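Local coordinates for protein guanine deaminase (Escherichia coli, PDB 6OHB) that catalyses the zinc-dependent hydrolytic deamination of guanine to xanthine and ammonia, the step that begins guanine breakdown, at residues L130-T135 against L434-N439; N335-L340 against F414-L419; S355-F360 against V407-K412; P397-R402 against D422-R427. One frame throughout, in Å; residues are numbered along the deposited sequence. Where two conformers were deposited one is given.

Contact 1 of 4, residues L130-T135 against L434-N439; sequences LLRNGT and LVYERN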
# COMPACT_ATOMS: atom_id res chain seq x y z
N LEU A 130 -8.62 1.22 15.87
CA LEU A 130 -8.55 -0.24 15.99
C LEU A 130 -9.85 -0.89 15.54
O LEU A 130 -9.85 -1.81 14.72
CB LEU A 130 -8.22 -0.63 17.43
CG LEU A 130 -6.83 -0.28 17.95
CD1 LEU A 130 -6.67 -0.78 19.38
CD2 LEU A 130 -5.76 -0.87 17.04
N LEU A 131 -10.98 -0.43 16.08
CA LEU A 131 -12.26 -1.06 15.78
C LEU A 131 -12.61 -0.96 14.30
O LEU A 131 -12.97 -1.96 13.66
CB LEU A 131 -13.37 -0.45 16.64
CG LEU A 131 -13.22 -0.71 18.14
CD1 LEU A 131 -14.39 -0.11 18.91
CD2 LEU A 131 -13.10 -2.21 18.40
N ARG A 132 -12.48 0.24 13.72
CA ARG A 132 -12.90 0.42 12.33
C ARG A 132 -12.03 -0.35 11.34
O ARG A 132 -12.42 -0.49 10.18
CB ARG A 132 -12.91 1.91 11.95
CG ARG A 132 -11.55 2.49 11.61
CD ARG A 132 -11.61 3.41 10.39
NE ARG A 132 -12.70 4.39 10.48
CZ ARG A 132 -13.06 5.19 9.48
NH1 ARG A 132 -12.42 5.14 8.32
NH2 ARG A 132 -14.05 6.05 9.65
N ASN A 133 -10.88 -0.87 11.76
CA ASN A 133 -10.06 -1.70 10.90
C ASN A 133 -10.13 -3.18 11.26
O ASN A 133 -9.38 -3.98 10.70
CB ASN A 133 -8.61 -1.21 10.91
CG ASN A 133 -8.44 0.09 10.14
OD1 ASN A 133 -8.28 0.09 8.92
ND2 ASN A 133 -8.50 1.21 10.85
N GLY A 134 -11.00 -3.56 12.19
CA GLY A 134 -11.16 -4.96 12.51
C GLY A 134 -10.13 -5.54 13.46
O GLY A 134 -10.08 -6.76 13.61
N THR A 135 -9.30 -4.71 14.08
CA THR A 135 -8.36 -5.16 15.10
C THR A 135 -9.09 -5.22 16.44
O THR A 135 -9.54 -4.19 16.95
CB THR A 135 -7.17 -4.21 15.18
OG1 THR A 135 -6.43 -4.27 13.95
CG2 THR A 135 -6.26 -4.57 16.34
N LEU A 434 -21.70 -5.69 19.47
CA LEU A 434 -21.42 -4.83 18.32
C LEU A 434 -20.83 -3.52 18.82
O LEU A 434 -21.52 -2.73 19.46
CB LEU A 434 -22.68 -4.60 17.50
CG LEU A 434 -22.54 -3.64 16.32
CD1 LEU A 434 -21.48 -4.14 15.36
CD2 LEU A 434 -23.87 -3.49 15.60
N VAL A 435 -19.55 -3.28 18.52
CA VAL A 435 -18.89 -2.06 18.97
C VAL A 435 -18.50 -1.14 17.82
O VAL A 435 -18.05 -0.02 18.08
CB VAL A 435 -17.64 -2.37 19.83
CG1 VAL A 435 -18.06 -3.04 21.13
CG2 VAL A 435 -16.67 -3.24 19.06
N TYR A 436 -18.65 -1.57 16.57
CA TYR A 436 -18.45 -0.63 15.47
C TYR A 436 -19.31 -1.02 14.28
O TYR A 436 -19.38 -2.19 13.92
CB TYR A 436 -16.98 -0.53 15.05
CG TYR A 436 -16.77 0.16 13.71
CD1 TYR A 436 -16.70 1.54 13.62
CD2 TYR A 436 -16.62 -0.59 12.54
CE1 TYR A 436 -16.49 2.17 12.39
CE2 TYR A 436 -16.42 0.03 11.32
CZ TYR A 436 -16.35 1.41 11.24
OH TYR A 436 -16.15 2.01 10.02
N GLU A 437 -19.91 -0.01 13.65
CA GLU A 437 -20.68 -0.17 12.42
C GLU A 437 -20.31 0.94 11.45
O GLU A 437 -20.39 2.12 11.80
CB GLU A 437 -22.19 -0.17 12.70
CG GLU A 437 -22.65 0.96 13.60
CD GLU A 437 -24.11 0.83 13.97
OE1 GLU A 437 -24.61 -0.31 14.11
OE2 GLU A 437 -24.76 1.90 14.11
N ARG A 438 -19.93 0.56 10.24
CA ARG A 438 -19.49 1.52 9.24
C ARG A 438 -20.60 2.52 8.93
O ARG A 438 -21.74 2.13 8.65
CB ARG A 438 -19.06 0.78 7.97
CG ARG A 438 -18.12 1.56 7.07
CD ARG A 438 -17.80 0.75 5.83
NE ARG A 438 -19.02 0.40 5.11
CZ ARG A 438 -19.18 -0.70 4.38
NH1 ARG A 438 -18.18 -1.57 4.26
NH2 ARG A 438 -20.33 -0.93 3.76
N ASN A 439 -20.27 3.80 8.99
CA ASN A 439 -21.22 4.89 8.70
C ASN A 439 -21.79 4.79 7.30
O ASN A 439 -21.03 4.66 6.33
CB ASN A 439 -20.54 6.25 8.87
CG ASN A 439 -20.47 6.70 10.31
OD1 ASN A 439 -21.21 6.20 11.17
ND2 ASN A 439 -19.57 7.63 10.60
OXT ASN A 439 -23.01 4.86 7.09
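At the end of helix 116-132, closed by a Schellman motif, L131 and R132 pack on V435 and Y436, which face T428 as a classic beta bulge in the C-terminal hairpin of strands 425-430 and 433-437. The contact ties a barrel helix to the end of the chain. G134, at positive phi (82°), donates its N-H to L131 O (N to O 2.9 Å), and T135 N reaches back to L130 O. The Y436 ring carries the contact: with CG anti to the backbone N (chi1 165°) it lies flat on the helix end. R132 CA forms a CH-pi contact 3.7 Å from the centroid of the Y436 ring, 11° off its normal, and R132 CB stands over the same face, 3.5 Å from Y436 CZ. R438 N covers the opposite face toward the rim. Beyond the ring the R132 guanidinium salt-bridges D422. With an alanine at Y436, R132 would probably lose the aromatic cover over its CA and CB, leaving a gap between helix end and strand. L131 CB meets Y436 CB at 3.9 Å, while the L131 and V435 side chains cross at about a right angle, CD2 of L131 3.8 Å from CG2 of V435.

Contact 2 of 4, residues N335-L340 against F414-L419; sequences NMLQTL and FVMMTL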
# COMPACT_ATOMS: atom_id res chain seq x y z
N ASN A 335 -4.60 -0.85 9.34
CA ASN A 335 -5.35 -1.93 8.69
C ASN A 335 -4.48 -3.16 8.50
O ASN A 335 -3.39 -3.09 7.92
CB ASN A 335 -5.89 -1.46 7.34
CG ASN A 335 -6.91 -2.43 6.77
OD1 ASN A 335 -6.57 -3.36 6.03
ND2 ASN A 335 -8.18 -2.22 7.11
N MET A 336 -4.98 -4.30 8.99
CA MET A 336 -4.25 -5.56 8.91
C MET A 336 -4.15 -6.08 7.48
O MET A 336 -3.14 -6.67 7.09
CB MET A 336 -4.91 -6.60 9.81
CG MET A 336 -4.19 -7.94 9.92
SD MET A 336 -2.53 -7.87 10.62
CE MET A 336 -2.73 -6.66 11.92
N LEU A 337 -5.20 -5.87 6.67
CA LEU A 337 -5.15 -6.33 5.28
C LEU A 337 -4.00 -5.67 4.54
O LEU A 337 -3.23 -6.33 3.82
CB LEU A 337 -6.48 -6.07 4.58
CG LEU A 337 -7.73 -6.71 5.21
CD1 LEU A 337 -8.99 -6.25 4.49
CD2 LEU A 337 -7.63 -8.23 5.21
N GLN A 338 -3.86 -4.35 4.69
CA GLN A 338 -2.76 -3.63 4.06
C GLN A 338 -1.41 -4.06 4.64
O GLN A 338 -0.42 -4.13 3.91
CB GLN A 338 -2.98 -2.12 4.22
CG GLN A 338 -4.26 -1.64 3.58
CD GLN A 338 -4.45 -0.14 3.66
OE1 GLN A 338 -4.59 0.42 4.74
NE2 GLN A 338 -4.45 0.51 2.50
N THR A 339 -1.37 -4.34 5.95
CA THR A 339 -0.13 -4.86 6.55
C THR A 339 0.29 -6.17 5.90
O THR A 339 1.48 -6.37 5.61
CB THR A 339 -0.31 -5.05 8.06
OG1 THR A 339 -0.70 -3.80 8.65
CG2 THR A 339 0.99 -5.52 8.69
N LEU A 340 -0.66 -7.06 5.65
CA LEU A 340 -0.33 -8.32 5.00
C LEU A 340 0.05 -8.10 3.54
O LEU A 340 0.89 -8.82 3.01
CB LEU A 340 -1.50 -9.29 5.11
CG LEU A 340 -1.89 -9.74 6.52
CD1 LEU A 340 -3.26 -10.40 6.50
CD2 LEU A 340 -0.83 -10.68 7.10
N PHE A 414 -6.85 -13.39 -1.38
CA PHE A 414 -5.82 -12.56 -1.97
C PHE A 414 -6.39 -11.22 -2.43
O PHE A 414 -5.76 -10.17 -2.27
CB PHE A 414 -5.15 -13.30 -3.13
CG PHE A 414 -3.91 -12.64 -3.64
CD1 PHE A 414 -2.72 -12.74 -2.95
CD2 PHE A 414 -3.93 -11.92 -4.83
CE1 PHE A 414 -1.57 -12.14 -3.41
CE2 PHE A 414 -2.79 -11.31 -5.31
CZ PHE A 414 -1.60 -11.42 -4.60
N VAL A 415 -7.59 -11.25 -3.03
CA VAL A 415 -8.25 -10.01 -3.44
C VAL A 415 -8.46 -9.11 -2.23
O VAL A 415 -8.15 -7.91 -2.24
CB VAL A 415 -9.59 -10.32 -4.13
CG1 VAL A 415 -10.46 -9.07 -4.24
CG2 VAL A 415 -9.36 -10.94 -5.49
N MET A 416 -8.98 -9.70 -1.15
CA MET A 416 -9.18 -8.95 0.09
C MET A 416 -7.87 -8.37 0.61
O MET A 416 -7.82 -7.24 1.10
CB MET A 416 -9.83 -9.86 1.12
CG MET A 416 -10.50 -9.16 2.27
SD MET A 416 -11.60 -10.36 3.04
CE MET A 416 -10.39 -11.48 3.75
N MET A 417 -6.78 -9.14 0.51
CA MET A 417 -5.50 -8.71 1.06
C MET A 417 -4.90 -7.56 0.26
O MET A 417 -4.34 -6.62 0.82
CB MET A 417 -4.53 -9.88 1.10
CG MET A 417 -3.22 -9.60 1.80
SD MET A 417 -2.05 -10.94 1.53
CE MET A 417 -1.63 -10.65 -0.19
N THR A 418 -5.01 -7.63 -1.06
CA THR A 418 -4.32 -6.65 -1.89
C THR A 418 -5.15 -5.39 -2.12
O THR A 418 -4.57 -4.33 -2.36
CB THR A 418 -3.93 -7.26 -3.24
OG1 THR A 418 -5.11 -7.73 -3.92
CG2 THR A 418 -2.95 -8.41 -3.04
N LEU A 419 -6.47 -5.48 -2.05
CA LEU A 419 -7.33 -4.34 -2.32
C LEU A 419 -8.09 -3.85 -1.10
O LEU A 419 -8.78 -2.82 -1.19
CB LEU A 419 -8.34 -4.69 -3.42
CG LEU A 419 -7.98 -4.35 -4.86
CD1 LEU A 419 -6.52 -4.67 -5.15
CD2 LEU A 419 -8.90 -5.13 -5.78
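L337 and L340, which rest on M416 and M417, sit one turn apart in helix 336-349, and N335 caps the turn that carries them. N335 OD1 takes the amide of Q338 in its carbonyl plane, on a lone pair, with Q338 N 3.2 Å from N335 OD1 and an N-H...O angle of 155°. The other branch of the same amide, ND2, donates to N133 OD1. L337, two residues on from the cap, sends CD1 over the backbone of the other helix, 3.7 Å from M416 O; the same methyl lies 4.0 Å from M416 CG. Here helix 336-349, which follows strand 321-324, the last of the barrel, meets helix 409-419 nearly at right angles (94°), the local axes 7.6 Å apart. So close a crossing brings two carbonyls together, L337 O and M417 O at 3.2 Å, a pairing of acceptors that is probably mildly unfavourable. T339 turns back to the cap residue and grips the N335 carbonyl twice, from opposite faces of its plane: by the backbone N and by the hydroxyl, T339 OG1 lying 2.9 Å from N335 O. L340 completes the row: its CB packs on M417 CG at 3.7 Å. M417 holds CG anti to its backbone N (chi1 -174°), which extends the chain alongside L340 before it bends at chi3, and SD comes to 3.9 Å from L340 O. A359 of helix 356-363 touches both L340 and M417, whereas F414, V415, T418 and L419 pack on the second subunit.

Contact 3 of 4, residues S355-F360 against V407-K412; sequences SAYEAF and VSLVDK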
# COMPACT_ATOMS: atom_id res chain seq x y z
N SER A 355 1.36 -17.28 1.14
CA SER A 355 0.05 -17.79 0.76
C SER A 355 -1.08 -16.99 1.40
O SER A 355 -0.93 -16.40 2.47
CB SER A 355 -0.05 -19.26 1.17
OG SER A 355 -1.37 -19.63 1.51
N ALA A 356 -2.24 -17.02 0.73
CA ALA A 356 -3.42 -16.37 1.30
C ALA A 356 -3.81 -17.03 2.62
O ALA A 356 -4.19 -16.35 3.58
CB ALA A 356 -4.58 -16.43 0.31
N TYR A 357 -3.70 -18.36 2.68
CA TYR A 357 -3.95 -19.07 3.92
C TYR A 357 -2.96 -18.65 5.01
O TYR A 357 -3.35 -18.43 6.16
CB TYR A 357 -3.89 -20.58 3.68
CG TYR A 357 -5.05 -21.10 2.86
CD1 TYR A 357 -6.16 -20.29 2.62
CD2 TYR A 357 -5.04 -22.37 2.32
CE1 TYR A 357 -7.22 -20.75 1.87
CE2 TYR A 357 -6.10 -22.84 1.57
CZ TYR A 357 -7.19 -22.02 1.35
OH TYR A 357 -8.25 -22.47 0.59
N GLU A 358 -1.68 -18.53 4.66
CA GLU A 358 -0.68 -18.12 5.65
C GLU A 358 -0.93 -16.71 6.15
O GLU A 358 -0.80 -16.43 7.35
CB GLU A 358 0.73 -18.24 5.06
CG GLU A 358 1.84 -18.11 6.10
CD GLU A 358 3.22 -18.20 5.48
OE1 GLU A 358 3.33 -18.55 4.29
OE2 GLU A 358 4.21 -17.93 6.20
N ALA A 359 -1.27 -15.79 5.24
CA ALA A 359 -1.56 -14.41 5.64
C ALA A 359 -2.77 -14.34 6.56
O ALA A 359 -2.73 -13.69 7.61
CB ALA A 359 -1.77 -13.55 4.39
N PHE A 360 -3.85 -15.02 6.18
CA PHE A 360 -5.03 -15.05 7.03
C PHE A 360 -4.71 -15.67 8.39
O PHE A 360 -5.17 -15.18 9.43
CB PHE A 360 -6.16 -15.82 6.33
CG PHE A 360 -7.41 -15.95 7.14
CD1 PHE A 360 -8.32 -14.91 7.21
CD2 PHE A 360 -7.70 -17.13 7.81
CE1 PHE A 360 -9.49 -15.03 7.96
CE2 PHE A 360 -8.86 -17.26 8.56
CZ PHE A 360 -9.76 -16.21 8.63
N VAL A 407 -12.10 -17.70 -8.64
CA VAL A 407 -12.82 -18.97 -8.53
C VAL A 407 -12.49 -19.69 -7.23
O VAL A 407 -13.38 -20.26 -6.60
CB VAL A 407 -12.52 -19.87 -9.75
CG1 VAL A 407 -13.39 -19.45 -10.93
CG2 VAL A 407 -11.04 -19.80 -10.12
N SER A 408 -11.24 -19.66 -6.79
CA SER A 408 -10.82 -20.34 -5.58
C SER A 408 -10.92 -19.41 -4.37
O SER A 408 -10.95 -18.19 -4.49
CB SER A 408 -9.40 -20.88 -5.73
OG SER A 408 -8.46 -19.84 -5.53
N LEU A 409 -10.97 -20.03 -3.18
CA LEU A 409 -11.03 -19.28 -1.93
C LEU A 409 -9.74 -18.51 -1.68
O LEU A 409 -9.77 -17.40 -1.14
CB LEU A 409 -11.35 -20.21 -0.77
CG LEU A 409 -11.35 -19.61 0.64
CD1 LEU A 409 -12.36 -18.47 0.75
CD2 LEU A 409 -11.66 -20.68 1.68
N VAL A 410 -8.59 -19.10 -2.04
CA VAL A 410 -7.33 -18.39 -1.87
C VAL A 410 -7.31 -17.14 -2.73
O VAL A 410 -6.76 -16.10 -2.33
CB VAL A 410 -6.13 -19.31 -2.18
CG1 VAL A 410 -6.27 -20.63 -1.47
CG2 VAL A 410 -5.95 -19.53 -3.68
N ASP A 411 -7.91 -17.20 -3.92
CA ASP A 411 -8.02 -16.03 -4.77
C ASP A 411 -8.85 -14.93 -4.09
O ASP A 411 -8.50 -13.75 -4.16
CB ASP A 411 -8.63 -16.41 -6.11
CG ASP A 411 -7.59 -16.92 -7.10
OD1 ASP A 411 -6.39 -16.93 -6.76
OD2 ASP A 411 -7.97 -17.28 -8.24
N LYS A 412 -9.95 -15.31 -3.44
CA LYS A 412 -10.79 -14.32 -2.76
C LYS A 412 -10.06 -13.69 -1.58
O LYS A 412 -10.11 -12.47 -1.37
CB LYS A 412 -12.11 -14.96 -2.35
CG LYS A 412 -12.92 -15.49 -3.54
CD LYS A 412 -14.20 -16.19 -3.12
CE LYS A 412 -14.96 -16.75 -4.32
NZ LYS A 412 -15.56 -15.70 -5.21
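A356 and Y357, at the start of helix 356-363, meet L409 and V410 in the first turn of helix 409-419, so that two helix beginnings pack against each other. The aromatic interaction is a CH-pi contact. V410 CG1 lies over one face of the Y357 ring, 3.7 Å from the centroid and 29° off the normal, displaced toward the phenol end. It comes as near as 3.3 Å to Y357 CZ, which is tight packing. With CG anti to the carbonyl carbon (chi1 -70°), the ring reaches across to helix 409-419, and the Y357 and V410 side chains cross at about a right angle. A serine in place of Y357 would probably leave V410 CG1 without its aromatic cover and open a gap beside L409. The remaining cross-contacts are apolar or van der Waals. A356 CB presses on V410 O at 3.4 Å and faces V410 CB at 4.1 Å, while L409 CD2 lies 4.0 Å from Y357 OH, obliquely to the ring. L32 touches both Y357 and L409, and Y94 of the second subunit packs on V410. The side-chain hydrogen bonds are local N-caps, one at each helix start. S408 OG accepts from D411 N at 3.1 Å and 155°; S355 OG accepts only weakly, from Y357 N and E358 N. S408 thus caps its helix, S355 only weakly its own, and what joins the two helices is shape: a methyl on a ring face and a small alanine that lets the backbones approach.

Contact 4 of 4, residues P397-R402 against D422-R427; sequences PLQQLR and DRSIYR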
# COMPACT_ATOMS: atom_id res chain seq x y z
N PRO A 397 -16.02 -1.05 -6.42
CA PRO A 397 -16.26 -1.67 -7.74
C PRO A 397 -15.11 -2.55 -8.22
O PRO A 397 -15.35 -3.64 -8.75
CB PRO A 397 -16.47 -0.45 -8.65
CG PRO A 397 -17.04 0.59 -7.74
CD PRO A 397 -16.35 0.39 -6.41
N LEU A 398 -13.86 -2.11 -8.04
CA LEU A 398 -12.72 -2.94 -8.44
C LEU A 398 -12.65 -4.21 -7.60
O LEU A 398 -12.34 -5.29 -8.13
CB LEU A 398 -11.42 -2.14 -8.31
CG LEU A 398 -10.14 -2.84 -8.75
CD1 LEU A 398 -10.17 -3.15 -10.24
CD2 LEU A 398 -8.93 -1.99 -8.41
N GLN A 399 -12.90 -4.10 -6.30
CA GLN A 399 -12.94 -5.29 -5.46
C GLN A 399 -14.03 -6.24 -5.92
O GLN A 399 -13.82 -7.45 -5.98
CB GLN A 399 -13.16 -4.92 -3.99
CG GLN A 399 -11.89 -4.86 -3.17
CD GLN A 399 -12.15 -4.37 -1.75
OE1 GLN A 399 -12.45 -3.19 -1.53
NE2 GLN A 399 -12.05 -5.28 -0.78
N GLN A 400 -15.21 -5.70 -6.24
CA GLN A 400 -16.29 -6.55 -6.70
C GLN A 400 -15.89 -7.29 -7.97
O GLN A 400 -16.12 -8.50 -8.10
CB GLN A 400 -17.55 -5.71 -6.94
CG GLN A 400 -18.65 -6.43 -7.71
CD GLN A 400 -19.57 -7.21 -6.80
OE1 GLN A 400 -20.17 -6.66 -5.88
NE2 GLN A 400 -19.71 -8.50 -7.07
N LEU A 401 -15.28 -6.58 -8.92
CA LEU A 401 -14.90 -7.21 -10.18
C LEU A 401 -13.86 -8.31 -9.97
O LEU A 401 -14.02 -9.44 -10.46
CB LEU A 401 -14.39 -6.14 -11.16
CG LEU A 401 -13.61 -6.57 -12.40
CD1 LEU A 401 -14.55 -7.04 -13.49
CD2 LEU A 401 -12.78 -5.40 -12.91
N ARG A 402 -12.81 -8.02 -9.19
CA ARG A 402 -11.77 -9.02 -8.98
C ARG A 402 -12.25 -10.18 -8.11
O ARG A 402 -11.74 -11.30 -8.22
CB ARG A 402 -10.53 -8.38 -8.36
CG ARG A 402 -9.90 -7.29 -9.21
CD ARG A 402 -8.44 -7.06 -8.86
NE ARG A 402 -7.72 -6.38 -9.94
CZ ARG A 402 -6.40 -6.27 -10.00
NH1 ARG A 402 -5.64 -6.79 -9.04
NH2 ARG A 402 -5.83 -5.63 -11.02
N ASP A 422 -10.04 -0.07 5.25
CA ASP A 422 -11.08 0.06 6.26
C ASP A 422 -12.49 -0.03 5.67
O ASP A 422 -13.43 -0.37 6.40
CB ASP A 422 -10.90 1.36 7.05
CG ASP A 422 -10.70 2.57 6.16
OD1 ASP A 422 -9.68 2.63 5.45
OD2 ASP A 422 -11.56 3.48 6.20
N ARG A 423 -12.66 0.27 4.38
CA ARG A 423 -13.97 0.10 3.76
C ARG A 423 -14.42 -1.36 3.74
O ARG A 423 -15.62 -1.63 3.61
CB ARG A 423 -13.95 0.64 2.33
CG ARG A 423 -14.05 2.16 2.23
CD ARG A 423 -13.81 2.63 0.80
NE ARG A 423 -12.43 2.45 0.37
CZ ARG A 423 -11.95 2.86 -0.80
NH1 ARG A 423 -12.75 3.47 -1.67
NH2 ARG A 423 -10.68 2.66 -1.11
N SER A 424 -13.48 -2.31 3.83
CA SER A 424 -13.83 -3.73 3.91
C SER A 424 -14.43 -4.11 5.26
O SER A 424 -15.06 -5.16 5.36
CB SER A 424 -12.60 -4.60 3.67
OG SER A 424 -12.18 -4.57 2.32
N ILE A 425 -14.28 -3.27 6.27
CA ILE A 425 -14.75 -3.57 7.62
C ILE A 425 -16.18 -3.04 7.74
O ILE A 425 -16.40 -1.83 7.82
CB ILE A 425 -13.84 -2.95 8.69
CG1 ILE A 425 -12.37 -3.32 8.44
CG2 ILE A 425 -14.27 -3.38 10.07
CD1 ILE A 425 -12.10 -4.77 8.49
N TYR A 426 -17.14 -3.96 7.78
CA TYR A 426 -18.56 -3.61 7.83
C TYR A 426 -19.07 -3.57 9.27
O TYR A 426 -19.81 -2.64 9.64
CB TYR A 426 -19.37 -4.62 7.00
CG TYR A 426 -20.85 -4.35 6.87
CD1 TYR A 426 -21.33 -3.27 6.11
CD2 TYR A 426 -21.78 -5.19 7.47
CE1 TYR A 426 -22.70 -3.03 5.98
CE2 TYR A 426 -23.15 -4.96 7.34
CZ TYR A 426 -23.61 -3.89 6.60
OH TYR A 426 -24.96 -3.66 6.48
N ARG A 427 -18.70 -4.55 10.08
CA ARG A 427 -19.09 -4.54 11.49
C ARG A 427 -17.94 -5.11 12.31
O ARG A 427 -17.20 -5.98 11.85
CB ARG A 427 -20.37 -5.38 11.75
CG ARG A 427 -21.66 -4.92 11.05
CD ARG A 427 -22.32 -3.74 11.75
NE ARG A 427 -23.59 -3.36 11.14
CZ ARG A 427 -23.71 -2.57 10.07
NH1 ARG A 427 -22.64 -2.06 9.47
NH2 ARG A 427 -24.92 -2.28 9.59
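Q399 in the first turn of helix 397-404 and S424 in the 3-10 turn before strand 425-430 keep their backbones well apart, CA to CA 9.5 Å, and a side chain has to span the distance. That of Q399 does so by running extended beyond CG (chi2 175°). Its NE2 donates to S424 OG at 3.2 Å, a nearly straight bond (169°) with the hydroxyl only 6° out of the amide plane. Q399 OE1 is hydrogen-bonded as well, which should fix the rotation of the amide. L419 of helix 409-419 lies on Q399, and L337 packs against S424, so apolar groups border the bond. Further along, at the classic bulge where Y426 and R427 both face V390, the bent R427 side chain returns over its neighbour: R427 NH1 lies 3.4 Å above the Y426 ring plane, over its centre, and donates to Y426 O at 2.9 Å. On the other flank, D422 and R423 each form a salt bridge to the second subunit, with its R423 and D422 respectively. Because Q399 and S424 are buried, the bond gives NE2 and OG a mate inside the protein, and its directness ties helix to turn with little surface covered.

The segments of contacts 2, 3 and 4 lie inside the chain loop closed by contact 1; contact 3 is nested within contact 2, and contact 4 alternates with both. Contacts 2 and 3 share helix 409-419, their centres about 11 Å apart, and contact 4 lies as far from contact 2, which it touches through L419 and Q399. Contact 1 is centred about 15 Å from contact 4, joined to it by adjacent strands 433-437 and 425-430, but about 23 Å from contact 3. Contacts 1 and 2 tie the C-terminal hairpin and helix 409-419 to barrel helices, while contacts 3 and 4 join later elements to one another; all lie away from the zinc site and reach the second subunit.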